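PDB 5CEF: aspartate-semialdehyde dehydrogenase from Cryptococcus neoformans var. neoformans JEC21, which catalyses the NADPH-dependent reductive dephosphorylation of 4-phospho-L-aspartate to aspartate semialdehyde, the second step in making the aspartate family of amino acids. Local coordinates for residues I9-L14 and C84-S89; E219-L224 and P239-V244; P128-S133 and R281-D286. One frame throughout, in Å; residues are numbered along the deposited sequence.

Contact 1. Residues I9-L14 and C84-S89; sequences IKVGVL and CGVVFS
Strands 9-14 and 86-89 run parallel, their axes 4.4 Å apart at the closest point and their directions 22° apart. A ladder of backbone bonds joins them: Gly12 N gives its hydrogen to Val86 O (3.0 Å), Phe88 N to Gly12 O (2.8 Å), and Leu14 N to Phe88 O (2.8 Å). Gly12 thus bonds through both its N-H and its C=O, to residues flanking Val87, as in a regular parallel bridge. Before these rungs Gly85 N bonds to Lys10 O. The two strands are central neighbours in the parallel sheet of the Rossmann-type nucleotide-binding domain; strand 9-14 leads toward the glycine-containing turn that, by similarity, holds NADP, and Ser89 lies close to Leu91, another probable NADP contact. One face of the sheet carries Val11, Val13, Val86 and Phe88; helix 19-29 packs on the first two and on Phe88, while Val86 meets Phe34 and Ile366. Val11 and Val86 lie side by side, pointing the same way, with their CG1 methyls touching. Phe88 CG stands anti to its own carbonyl carbon (chi1 -67°), and Phe88 CE2, a corner of the ring, reaches Val11 CB at 4.1 Å, near the ring plane. Val86 CG2 lies over one face of the Phe88 ring, 4.0 Å above its plane and offset toward the rim; the ring also meets that of Phe24. On the other face Leu14 lies obliquely over Val87, its CG 3.6 Å from Val87 CG1, and both touch Phe103 of helix 93-105. Gly12 has no side chain on this face, and Cys84 SG comes within 3.4 Å of Gly12 N. Ser89 OG hydrogen-bonds to Glu100 of the same helix.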
ATOM      1  N   ILE A   9     -24.530  29.105  22.249  1.00 36.09           N
ATOM      2  CA  ILE A   9     -25.721  28.427  21.719  1.00 33.73           C
ATOM      3  C   ILE A   9     -25.622  26.923  21.992  1.00 31.60           C
ATOM      4  O   ILE A   9     -24.635  26.274  21.619  1.00 28.29           O
ATOM      5  CB  ILE A   9     -25.879  28.649  20.217  1.00 33.83           C
ATOM      6  CG1 ILE A   9     -26.051  30.127  19.951  1.00 32.14           C
ATOM      7  CG2 ILE A   9     -27.087  27.900  19.687  1.00 35.04           C
ATOM      8  CD1 ILE A   9     -26.079  30.467  18.486  1.00 35.49           C
ATOM      9  N   LYS A  10     -26.606  26.407  22.725  1.00 30.37           N
ATOM     10  CA  LYS A  10     -26.538  25.034  23.184  1.00 33.73           C
ATOM     11  C   LYS A  10     -26.818  24.131  22.006  1.00 32.95           C
ATOM     12  O   LYS A  10     -27.737  24.402  21.238  1.00 34.27           O
ATOM     13  CB  LYS A  10     -27.553  24.786  24.279  1.00 33.24           C
ATOM     14  CG  LYS A  10     -27.272  25.521  25.563  1.00 34.00           C
ATOM     15  CD  LYS A  10     -28.334  25.232  26.618  1.00 38.04           C
ATOM     16  CE  LYS A  10     -27.979  25.798  27.989  1.00 45.95           C
ATOM     17  NZ  LYS A  10     -28.265  27.260  28.116  1.00 50.52           N
ATOM     18  N   VAL A  11     -25.988  23.109  21.820  1.00 31.49           N
ATOM     19  CA  VAL A  11     -26.163  22.200  20.679  1.00 30.88           C
ATOM     20  C   VAL A  11     -26.193  20.727  21.051  1.00 31.70           C
ATOM     21  O   VAL A  11     -25.637  20.314  22.069  1.00 29.50           O
ATOM     22  CB  VAL A  11     -25.084  22.362  19.597  1.00 29.52           C
ATOM     23  CG1 VAL A  11     -24.985  23.806  19.161  1.00 30.37           C
ATOM     24  CG2 VAL A  11     -23.742  21.842  20.055  1.00 30.16           C
ATOM     25  N   GLY A  12     -26.867  19.961  20.193  1.00 31.86           N
ATOM     26  CA  GLY A  12     -26.969  18.523  20.330  1.00 34.56           C
ATOM     27  C   GLY A  12     -26.184  17.780  19.270  1.00 32.10           C
ATOM     28  O   GLY A  12     -25.948  18.300  18.175  1.00 34.83           O
ATOM     29  N   VAL A  13     -25.756  16.572  19.615  1.00 31.91           N
ATOM     30  CA  VAL A  13     -25.111  15.677  18.672  1.00 29.90           C
ATOM     31  C   VAL A  13     -25.776  14.292  18.743  1.00 30.57           C
ATOM     32  O   VAL A  13     -25.738  13.621  19.771  1.00 26.98           O
ATOM     33  CB  VAL A  13     -23.640  15.543  18.972  1.00 27.92           C
ATOM     34  CG1 VAL A  13     -23.003  14.626  17.931  1.00 33.80           C
ATOM     35  CG2 VAL A  13     -22.983  16.886  18.946  1.00 27.10           C
ATOM     36  N   LEU A  14     -26.436  13.904  17.651  1.00 31.88           N
ATOM     37  CA  LEU A  14     -27.008  12.560  17.513  1.00 34.59           C
ATOM     38  C   LEU A  14     -25.992  11.653  16.855  1.00 33.48           C
ATOM     39  O   LEU A  14     -25.292  12.075  15.933  1.00 37.13           O
ATOM     40  CB  LEU A  14     -28.279  12.606  16.680  1.00 34.78           C
ATOM     41  CG  LEU A  14     -29.333  13.611  17.108  1.00 35.63           C
ATOM     42  CD1 LEU A  14     -30.532  13.643  16.181  1.00 36.96           C
ATOM     43  CD2 LEU A  14     -29.772  13.297  18.517  1.00 39.49           C
ATOM     44  N   CYS A  84     -31.701  22.791  22.969  1.00 34.33           N
ATOM     45  CA  CYS A  84     -30.676  22.961  21.924  1.00 32.99           C
ATOM     46  C   CYS A  84     -31.185  23.860  20.833  1.00 31.59           C
ATOM     47  O   CYS A  84     -32.316  23.709  20.369  1.00 31.84           O
ATOM     48  CB  CYS A  84     -30.251  21.628  21.349  1.00 32.30           C
ATOM     49  SG  CYS A  84     -29.311  20.630  22.516  1.00 34.84           S
ATOM     50  N   GLY A  85     -30.347  24.810  20.436  1.00 32.43           N
ATOM     51  CA  GLY A  85     -30.648  25.718  19.337  1.00 33.05           C
ATOM     52  C   GLY A  85     -30.376  25.121  17.961  1.00 32.72           C
ATOM     53  O   GLY A  85     -30.973  25.544  16.962  1.00 36.59           O
ATOM     54  N   VAL A  86     -29.487  24.149  17.922  1.00 34.01           N
ATOM     55  CA  VAL A  86     -29.264  23.315  16.746  1.00 38.04           C
ATOM     56  C   VAL A  86     -28.832  21.898  17.183  1.00 35.86           C
ATOM     57  O   VAL A  86     -28.064  21.746  18.134  1.00 38.39           O
ATOM     58  CB  VAL A  86     -28.245  23.965  15.777  1.00 37.15           C
ATOM     59  CG1 VAL A  86     -27.016  24.421  16.510  1.00 41.49           C
ATOM     60  CG2 VAL A  86     -27.832  23.009  14.686  1.00 36.69           C
ATOM     61  N   VAL A  87     -29.357  20.882  16.492  1.00 33.60           N
ATOM     62  CA  VAL A  87     -28.968  19.496  16.706  1.00 31.52           C
ATOM     63  C   VAL A  87     -28.280  18.973  15.464  1.00 30.57           C
ATOM     64  O   VAL A  87     -28.865  18.965  14.360  1.00 35.01           O
ATOM     65  CB  VAL A  87     -30.189  18.636  17.040  1.00 31.65           C
ATOM     66  CG1 VAL A  87     -29.776  17.195  17.304  1.00 34.10           C
ATOM     67  CG2 VAL A  87     -30.888  19.178  18.276  1.00 33.71           C
ATOM     68  N   PHE A  88     -27.039  18.544  15.643  1.00 30.13           N
ATOM     69  CA  PHE A  88     -26.239  17.974  14.579  1.00 31.08           C
ATOM     70  C   PHE A  88     -26.430  16.473  14.529  1.00 33.07           C
ATOM     71  O   PHE A  88     -26.344  15.815  15.561  1.00 33.18           O
ATOM     72  CB  PHE A  88     -24.761  18.289  14.830  1.00 30.69           C
ATOM     73  CG  PHE A  88     -24.451  19.732  14.717  1.00 30.68           C
ATOM     74  CD1 PHE A  88     -24.409  20.328  13.481  1.00 32.13           C
ATOM     75  CD2 PHE A  88     -24.245  20.501  15.824  1.00 32.26           C
ATOM     76  CE1 PHE A  88     -24.100  21.653  13.349  1.00 30.57           C
ATOM     77  CE2 PHE A  88     -23.952  21.843  15.704  1.00 32.66           C
ATOM     78  CZ  PHE A  88     -23.906  22.420  14.463  1.00 31.72           C
ATOM     79  N   SER A  89     -26.618  15.920  13.328  1.00 36.57           N
ATOM     80  CA  SER A  89     -26.816  14.474  13.169  1.00 34.82           C
ATOM     81  C   SER A  89     -25.697  13.780  12.397  1.00 36.07           C
ATOM     82  O   SER A  89     -25.439  14.093  11.251  1.00 34.46           O
ATOM     83  CB  SER A  89     -28.128  14.231  12.489  1.00 32.78           C
ATOM     84  OG  SER A  89     -28.385  12.852  12.411  1.00 36.79           O
TER

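Contact 2. Residues E219-L224 and P239-V244; sequences ETNKIL and PKQINV
Asn221, on the last turn of helix 212-224, meets the backbone of Ile242 with its whole carboxamide. Asn221 CB faces the 239-244 segment, lying 4.2 Å from Gln241 NE2. Next, Asn221 CG lies across from the N and O of Ile242, 3.6 Å from Ile242 N. From there the two branches part. Asn221 OD1 accepts the hydrogen of Ile242 N at 2.9 Å; the donor approaches at 120° to the C=O bond, slightly tilted from the carbonyl plane. Asn221 ND2 gives a hydrogen to Ile242 O, also at 2.9 Å, and this bond is straighter, with an N-H...O angle of 165°. It leaves almost in the amide plane and meets a lone pair of the carbonyl. The two-point grip, one side-chain amide against both polar groups of a single residue, fixes the rotation of the carboxamide and satisfies the backbone of Ile242 just before strand 243-250 begins. That strand is outermost, within this chain, in the mixed sheet of the dimerisation domain, beside strand 177-186, and the C-terminal end of helix 212-224 packs where the chain enters it. Asn221 OD1 also rests 3.3 Å from Ile242 CB. Ile242 CG1 stands anti to its own carbonyl carbon and CD1 anti to CA (chi2 170°). Ile242 CD1 meets Leu224 CD1 at 3.7 Å, where the two side chains cross at about a right angle. One helical turn back from Leu224, Thr220 turns its methyl CG2 to Val244 CG2 at 4.1 Å, while its OG1 hydrogen-bonds to Ile216 O within the helix. Gln241 NE2 is bonded to Leu236 O.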
ATOM      1  N   GLU A 219     -27.371  15.509  -7.295  1.00 34.44           N
ATOM      2  CA  GLU A 219     -27.221  16.594  -6.302  1.00 32.37           C
ATOM      3  C   GLU A 219     -26.547  17.832  -6.902  1.00 30.55           C
ATOM      4  O   GLU A 219     -26.792  18.967  -6.461  1.00 28.72           O
ATOM      5  CB  GLU A 219     -26.459  16.102  -5.077  1.00 30.80           C
ATOM      6  CG  GLU A 219     -27.213  15.028  -4.336  1.00 31.19           C
ATOM      7  CD  GLU A 219     -26.519  14.528  -3.073  1.00 32.64           C
ATOM      8  OE1 GLU A 219     -25.449  15.074  -2.696  1.00 31.77           O
ATOM      9  OE2 GLU A 219     -27.034  13.536  -2.482  1.00 35.16           O
ATOM     10  N   THR A 220     -25.695  17.616  -7.897  1.00 26.15           N
ATOM     11  CA  THR A 220     -24.968  18.741  -8.478  1.00 24.88           C
ATOM     12  C   THR A 220     -25.939  19.822  -8.957  1.00 24.80           C
ATOM     13  O   THR A 220     -25.653  21.016  -8.779  1.00 24.47           O
ATOM     14  CB  THR A 220     -24.064  18.253  -9.601  1.00 24.65           C
ATOM     15  OG1 THR A 220     -23.027  17.450  -9.032  1.00 21.73           O
ATOM     16  CG2 THR A 220     -23.454  19.391 -10.371  1.00 25.06           C
ATOM     17  N   ASN A 221     -27.078  19.414  -9.560  1.00 24.94           N
ATOM     18  CA  ASN A 221     -28.046  20.382 -10.119  1.00 24.59           C
ATOM     19  C   ASN A 221     -28.858  21.085  -9.059  1.00 25.45           C
ATOM     20  O   ASN A 221     -29.078  22.305  -9.115  1.00 27.12           O
ATOM     21  CB  ASN A 221     -28.943  19.725 -11.152  1.00 25.11           C
ATOM     22  CG  ASN A 221     -28.321  19.730 -12.561  1.00 25.50           C
ATOM     23  OD1 ASN A 221     -27.891  20.772 -13.073  1.00 28.98           O
ATOM     24  ND2 ASN A 221     -28.315  18.610 -13.188  1.00 23.50           N
ATOM     25  N   LYS A 222     -29.195  20.365  -8.011  1.00 26.79           N
ATOM     26  CA  LYS A 222     -29.756  21.027  -6.845  1.00 27.40           C
ATOM     27  C   LYS A 222     -28.819  22.066  -6.221  1.00 27.32           C
ATOM     28  O   LYS A 222     -29.204  23.210  -5.989  1.00 28.52           O
ATOM     29  CB  LYS A 222     -30.154  20.007  -5.781  1.00 27.77           C
ATOM     30  CG  LYS A 222     -30.936  20.674  -4.661  1.00 28.93           C
ATOM     31  CD  LYS A 222     -31.752  19.681  -3.881  1.00 30.66           C
ATOM     32  CE  LYS A 222     -32.433  20.362  -2.703  1.00 32.42           C
ATOM     33  NZ  LYS A 222     -33.219  19.418  -1.844  1.00 33.72           N
ATOM     34  N   ILE A 223     -27.577  21.667  -5.971  1.00 27.38           N
ATOM     35  CA  ILE A 223     -26.606  22.531  -5.285  1.00 27.65           C
ATOM     36  C   ILE A 223     -26.172  23.745  -6.106  1.00 26.69           C
ATOM     37  O   ILE A 223     -25.964  24.828  -5.546  1.00 29.08           O
ATOM     38  CB  ILE A 223     -25.336  21.727  -4.867  1.00 26.99           C
ATOM     39  CG1 ILE A 223     -25.721  20.689  -3.833  1.00 27.25           C
ATOM     40  CG2 ILE A 223     -24.223  22.612  -4.323  1.00 26.94           C
ATOM     41  CD1 ILE A 223     -24.719  19.565  -3.689  1.00 26.43           C
ATOM     42  N   LEU A 224     -25.958  23.566  -7.400  1.00 24.86           N
ATOM     43  CA  LEU A 224     -25.518  24.691  -8.235  1.00 25.40           C
ATOM     44  C   LEU A 224     -26.690  25.478  -8.779  1.00 26.56           C
ATOM     45  O   LEU A 224     -26.516  26.564  -9.250  1.00 27.44           O
ATOM     46  CB  LEU A 224     -24.686  24.198  -9.379  1.00 25.11           C
ATOM     47  CG  LEU A 224     -23.353  23.617  -8.943  1.00 26.78           C
ATOM     48  CD1 LEU A 224     -22.627  23.012 -10.133  1.00 29.16           C
ATOM     49  CD2 LEU A 224     -22.475  24.669  -8.272  1.00 27.31           C
ATOM     50  N   PRO A 239     -34.267  25.802 -16.559  1.00 39.97           N
ATOM     51  CA  PRO A 239     -34.630  24.766 -17.548  1.00 36.85           C
ATOM     52  C   PRO A 239     -33.416  24.036 -18.112  1.00 32.67           C
ATOM     53  O   PRO A 239     -33.546  22.895 -18.504  1.00 30.22           O
ATOM     54  CB  PRO A 239     -35.317  25.572 -18.657  1.00 36.34           C
ATOM     55  CG  PRO A 239     -34.603  26.903 -18.628  1.00 37.49           C
ATOM     56  CD  PRO A 239     -34.322  27.166 -17.157  1.00 37.61           C
ATOM     57  N   LYS A 240     -32.249  24.679 -18.137  1.00 30.85           N
ATOM     58  CA  LYS A 240     -31.055  24.077 -18.772  1.00 31.93           C
ATOM     59  C   LYS A 240     -30.197  23.367 -17.750  1.00 31.27           C
ATOM     60  O   LYS A 240     -29.232  23.940 -17.235  1.00 36.05           O
ATOM     61  CB  LYS A 240     -30.173  25.204 -19.270  1.00 33.35           C
ATOM     62  CG  LYS A 240     -30.038  25.508 -20.715  1.00 32.12           C
ATOM     63  CD  LYS A 240     -31.249  25.325 -21.531  1.00 31.70           C
ATOM     64  CE  LYS A 240     -30.909  25.736 -22.960  1.00 30.24           C
ATOM     65  NZ  LYS A 240     -32.029  26.484 -23.574  1.00 31.10           N
ATOM     66  N   GLN A 241     -30.583  22.175 -17.373  1.00 31.42           N
ATOM     67  CA  GLN A 241     -29.869  21.455 -16.328  1.00 32.37           C
ATOM     68  C   GLN A 241     -28.495  21.017 -16.817  1.00 31.54           C
ATOM     69  O   GLN A 241     -28.321  20.702 -17.980  1.00 33.05           O
ATOM     70  CB  GLN A 241     -30.648  20.206 -15.885  1.00 29.83           C
ATOM     71  CG  GLN A 241     -31.903  20.560 -15.133  1.00 31.51           C
ATOM     72  CD  GLN A 241     -32.541  19.367 -14.438  1.00 30.64           C
ATOM     73  OE1 GLN A 241     -32.903  18.397 -15.072  1.00 30.26           O
ATOM     74  NE2 GLN A 241     -32.630  19.428 -13.117  1.00 31.26           N
ATOM     75  N   ILE A 242     -27.544  20.945 -15.904  1.00 31.51           N
ATOM     76  CA  ILE A 242     -26.221  20.407 -16.209  1.00 30.03           C
ATOM     77  C   ILE A 242     -26.326  18.901 -16.456  1.00 28.33           C
ATOM     78  O   ILE A 242     -26.926  18.186 -15.689  1.00 27.88           O
ATOM     79  CB  ILE A 242     -25.222  20.625 -15.035  1.00 28.17           C
ATOM     80  CG1 ILE A 242     -25.122  22.106 -14.665  1.00 27.69           C
ATOM     81  CG2 ILE A 242     -23.850  20.117 -15.422  1.00 27.72           C
ATOM     82  CD1 ILE A 242     -24.359  22.327 -13.370  1.00 29.36           C
ATOM     83  N   ASN A 243     -25.705  18.425 -17.503  1.00 27.71           N
ATOM     84  CA  ASN A 243     -25.585  17.006 -17.725  1.00 28.75           C
ATOM     85  C   ASN A 243     -24.365  16.434 -17.068  1.00 29.78           C
ATOM     86  O   ASN A 243     -23.245  16.751 -17.477  1.00 25.94           O
ATOM     87  CB  ASN A 243     -25.445  16.763 -19.189  1.00 33.30           C
ATOM     88  CG  ASN A 243     -26.733  16.342 -19.782  1.00 42.59           C
ATOM     89  OD1 ASN A 243     -27.032  15.117 -19.859  1.00 55.76           O
ATOM     90  ND2 ASN A 243     -27.546  17.324 -20.162  1.00 37.47           N
ATOM     91  N   VAL A 244     -24.574  15.561 -16.090  1.00 29.61           N
ATOM     92  CA  VAL A 244     -23.485  15.033 -15.311  1.00 32.27           C
ATOM     93  C   VAL A 244     -23.389  13.519 -15.399  1.00 30.89           C
ATOM     94  O   VAL A 244     -24.390  12.824 -15.248  1.00 29.27           O
ATOM     95  CB  VAL A 244     -23.620  15.431 -13.819  1.00 34.10           C
ATOM     96  CG1 VAL A 244     -22.353  15.050 -13.065  1.00 35.68           C
ATOM     97  CG2 VAL A 244     -23.848  16.925 -13.663  1.00 31.59           C
TER

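Contact 3. Residues P128-S133 and R281-D286; sequences PLVNPS and REYTCD
Leu129 and Cys285 bring the two segments closest, their CA atoms 5.8 Å apart, where the loop 128-133 passes the connection from helix 273-282 to helix 286-289, which Cys285 precedes as N-cap residue. Tyr283 OH donates a hydrogen to Leu129 O at 2.6 Å, in the plane of that carbonyl. Tyr283 CG stands anti to its backbone N (chi1 178°), and Leu129 O lies at the ring edge, in its plane. The same Leu129 O is 3.4 Å from Cys285 CB, and Leu129 CD2 touches Cys285 SG at 3.9 Å. Farther along, Pro132 CG packs on Asp286 CB, the two side chains crossing at a slant. Three waters bridge the remaining polar groups, each with a weak bond to Val130 O. One donates to Tyr283 OH, a second accepts from Asp286 N, and a third joins Ser133 N to Asp286 OD2, to which it donates at 2.7 Å. Val130 packs on helices 158-174 and 212-224, and Pro132 on Ile359 of helix 349-362. Leu129 is about 11 Å, side chain to side chain, from Cys158, the predicted acyl-thioester nucleophile. The contact joins a loop of the Rossmann-type nucleotide-binding domain to the inter-helix connection of the dimerisation domain, with water between them.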
ATOM      1  N   PRO A 128     -21.500  24.377   2.126  1.00 30.33           N
ATOM      2  CA  PRO A 128     -21.351  25.723   2.711  1.00 29.34           C
ATOM      3  C   PRO A 128     -20.520  26.695   1.890  1.00 27.86           C
ATOM      4  O   PRO A 128     -20.727  27.901   2.011  1.00 31.11           O
ATOM      5  CB  PRO A 128     -20.669  25.456   4.064  1.00 31.88           C
ATOM      6  CG  PRO A 128     -20.156  24.033   3.990  1.00 33.27           C
ATOM      7  CD  PRO A 128     -21.106  23.323   3.074  1.00 29.81           C
ATOM      8  N   LEU A 129     -19.593  26.205   1.070  1.00 25.48           N
ATOM      9  CA  LEU A 129     -18.784  27.100   0.237  1.00 28.07           C
ATOM     10  C   LEU A 129     -19.385  27.370  -1.137  1.00 27.38           C
ATOM     11  O   LEU A 129     -18.695  27.975  -2.022  1.00 27.24           O
ATOM     12  CB  LEU A 129     -17.345  26.582   0.036  1.00 29.32           C
ATOM     13  CG  LEU A 129     -16.610  26.139   1.304  1.00 30.61           C
ATOM     14  CD1 LEU A 129     -15.202  25.673   0.955  1.00 30.01           C
ATOM     15  CD2 LEU A 129     -16.603  27.261   2.335  1.00 29.14           C
ATOM     16  N   VAL A 130     -20.656  27.015  -1.300  1.00 24.69           N
ATOM     17  CA  VAL A 130     -21.304  27.180  -2.572  1.00 26.47           C
ATOM     18  C   VAL A 130     -22.686  27.792  -2.488  1.00 27.15           C
ATOM     19  O   VAL A 130     -22.901  28.831  -3.095  1.00 25.18           O
ATOM     20  CB  VAL A 130     -21.423  25.843  -3.285  1.00 29.58           C
ATOM     21  CG1 VAL A 130     -22.238  25.983  -4.557  1.00 33.30           C
ATOM     22  CG2 VAL A 130     -20.046  25.297  -3.607  1.00 30.09           C
ATOM     23  N   ASN A 131     -23.625  27.165  -1.767  1.00 25.26           N
ATOM     24  CA  ASN A 131     -25.015  27.555  -1.865  1.00 25.09           C
ATOM     25  C   ASN A 131     -25.773  27.795  -0.546  1.00 27.62           C
ATOM     26  O   ASN A 131     -26.952  27.444  -0.437  1.00 28.82           O
ATOM     27  CB  ASN A 131     -25.754  26.513  -2.683  1.00 26.58           C
ATOM     28  CG  ASN A 131     -25.779  25.145  -2.014  1.00 29.14           C
ATOM     29  OD1 ASN A 131     -24.823  24.759  -1.335  1.00 32.47           O
ATOM     30  ND2 ASN A 131     -26.886  24.431  -2.157  1.00 28.33           N
ATOM     31  N   PRO A 132     -25.131  28.430   0.444  1.00 28.70           N
ATOM     32  CA  PRO A 132     -25.875  28.815   1.629  1.00 29.95           C
ATOM     33  C   PRO A 132     -27.078  29.748   1.383  1.00 29.39           C
ATOM     34  O   PRO A 132     -28.008  29.785   2.200  1.00 28.00           O
ATOM     35  CB  PRO A 132     -24.813  29.509   2.505  1.00 32.72           C
ATOM     36  CG  PRO A 132     -23.749  29.960   1.568  1.00 32.40           C
ATOM     37  CD  PRO A 132     -23.735  28.920   0.493  1.00 32.55           C
ATOM     38  N   SER A 133     -27.097  30.463   0.264  1.00 30.35           N
ATOM     39  CA  SER A 133     -28.275  31.243  -0.108  1.00 31.80           C
ATOM     40  C   SER A 133     -29.553  30.399  -0.096  1.00 30.54           C
ATOM     41  O   SER A 133     -30.658  30.941  -0.000  1.00 32.12           O
ATOM     42  CB  SER A 133     -28.105  31.855  -1.502  1.00 35.01           C
ATOM     43  OG  SER A 133     -27.802  30.850  -2.454  1.00 37.73           O
ATOM     44  N   ARG A 281      -8.434  30.807  -8.348  1.00 32.71           N
ATOM     45  CA  ARG A 281      -7.689  31.628  -7.338  1.00 35.02           C
ATOM     46  C   ARG A 281      -8.507  32.676  -6.645  1.00 33.81           C
ATOM     47  O   ARG A 281      -8.343  32.868  -5.453  1.00 36.35           O
ATOM     48  CB  ARG A 281      -6.537  32.400  -7.939  1.00 34.09           C
ATOM     49  CG  ARG A 281      -5.386  31.538  -8.273  1.00 38.24           C
ATOM     50  CD  ARG A 281      -4.100  32.358  -8.416  1.00 38.43           C
ATOM     51  NE  ARG A 281      -3.199  31.490  -9.158  1.00 38.50           N
ATOM     52  CZ  ARG A 281      -3.172  31.397 -10.479  1.00 36.67           C
ATOM     53  NH1 ARG A 281      -3.922  32.214 -11.224  1.00 36.05           N
ATOM     54  NH2 ARG A 281      -2.362  30.494 -11.047  1.00 35.74           N
ATOM     55  N   GLU A 282      -9.356  33.356  -7.394  1.00 33.24           N
ATOM     56  CA  GLU A 282     -10.097  34.509  -6.888  1.00 38.55           C
ATOM     57  C   GLU A 282     -11.411  34.116  -6.203  1.00 35.92           C
ATOM     58  O   GLU A 282     -11.971  34.929  -5.505  1.00 36.69           O
ATOM     59  CB  GLU A 282     -10.429  35.497  -8.036  1.00 44.25           C
ATOM     60  CG  GLU A 282      -9.220  36.154  -8.721  1.00 51.51           C
ATOM     61  CD  GLU A 282      -9.541  36.692 -10.138  1.00 61.17           C
ATOM     62  OE1 GLU A 282     -10.721  37.033 -10.395  1.00 58.14           O
ATOM     63  OE2 GLU A 282      -8.615  36.753 -11.011  1.00 67.95           O
ATOM     64  N   TYR A 283     -11.897  32.890  -6.404  1.00 31.51           N
ATOM     65  CA  TYR A 283     -13.195  32.511  -5.889  1.00 29.30           C
ATOM     66  C   TYR A 283     -13.306  32.762  -4.389  1.00 32.30           C
ATOM     67  O   TYR A 283     -12.451  32.328  -3.603  1.00 33.86           O
ATOM     68  CB  TYR A 283     -13.484  31.055  -6.164  1.00 28.53           C
ATOM     69  CG  TYR A 283     -14.831  30.538  -5.603  1.00 27.54           C
ATOM     70  CD1 TYR A 283     -16.046  30.876  -6.223  1.00 26.50           C
ATOM     71  CD2 TYR A 283     -14.898  29.677  -4.530  1.00 24.04           C
ATOM     72  CE1 TYR A 283     -17.268  30.410  -5.761  1.00 23.55           C
ATOM     73  CE2 TYR A 283     -16.141  29.236  -4.068  1.00 24.47           C
ATOM     74  CZ  TYR A 283     -17.312  29.620  -4.700  1.00 23.10           C
ATOM     75  OH  TYR A 283     -18.533  29.195  -4.274  1.00 21.68           O
ATOM     76  N   THR A 284     -14.352  33.473  -3.995  1.00 30.62           N
ATOM     77  CA  THR A 284     -14.662  33.672  -2.586  1.00 32.48           C
ATOM     78  C   THR A 284     -16.182  33.581  -2.455  1.00 34.12           C
ATOM     79  O   THR A 284     -16.915  33.924  -3.417  1.00 33.51           O
ATOM     80  CB  THR A 284     -14.198  35.044  -2.070  1.00 35.16           C
ATOM     81  OG1 THR A 284     -15.057  36.036  -2.606  1.00 41.80           O
ATOM     82  CG2 THR A 284     -12.757  35.365  -2.491  1.00 34.58           C
ATOM     83  N   CYS A 285     -16.662  33.099  -1.308  1.00 30.05           N
ATOM     84  CA  CYS A 285     -18.065  32.720  -1.195  1.00 31.89           C
ATOM     85  C   CYS A 285     -18.748  33.408  -0.023  1.00 34.22           C
ATOM     86  O   CYS A 285     -18.078  34.005   0.805  1.00 34.43           O
ATOM     87  CB  CYS A 285     -18.168  31.204  -1.042  1.00 29.69           C
ATOM     88  SG  CYS A 285     -17.359  30.608   0.453  1.00 30.37           S
ATOM     89  N   ASP A 286     -20.075  33.299   0.048  1.00 34.45           N
ATOM     90  CA  ASP A 286     -20.836  33.946   1.109  1.00 35.09           C
ATOM     91  C   ASP A 286     -20.271  33.661   2.492  1.00 36.96           C
ATOM     92  O   ASP A 286     -20.182  34.563   3.333  1.00 39.19           O
ATOM     93  CB  ASP A 286     -22.305  33.517   1.102  1.00 37.43           C
ATOM     94  CG  ASP A 286     -23.092  34.083  -0.070  1.00 39.73           C
ATOM     95  OD1 ASP A 286     -22.556  34.977  -0.766  1.00 38.65           O
ATOM     96  OD2 ASP A 286     -24.255  33.641  -0.280  1.00 41.31           O
TER
HETATM   97  O   HOH W   1     -20.390  30.851  -3.824  1.00 27.12           O
HETATM   98  O   HOH W   2     -21.557  31.333  -1.387  1.00 27.45           O
HETATM   99  O   HOH W   3     -24.594  31.233  -1.407  1.00 34.88           O

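Contact 1 lies in the buried core of the nucleotide-binding domain and contact 2 is a mostly buried joint between a helix end and the chain entering a strand, in the dimerisation domain, their centres 31 Å apart on opposite sides of the chain's centre. Contact 3, partly buried and the nearest to that centre, spans the two domains. Contacts 2 and 3 meet at helix 212-224, whose Ile223 and Leu224 touch Val130; contact 1 shares no element with either and stays about 10 Å from contact 3 at the nearest atoms. The chemistry follows place: backbone pairing in contact 1, a side-chain amide holding a backbone in contact 2, a tyrosine hydroxyl with bridging waters in contact 3.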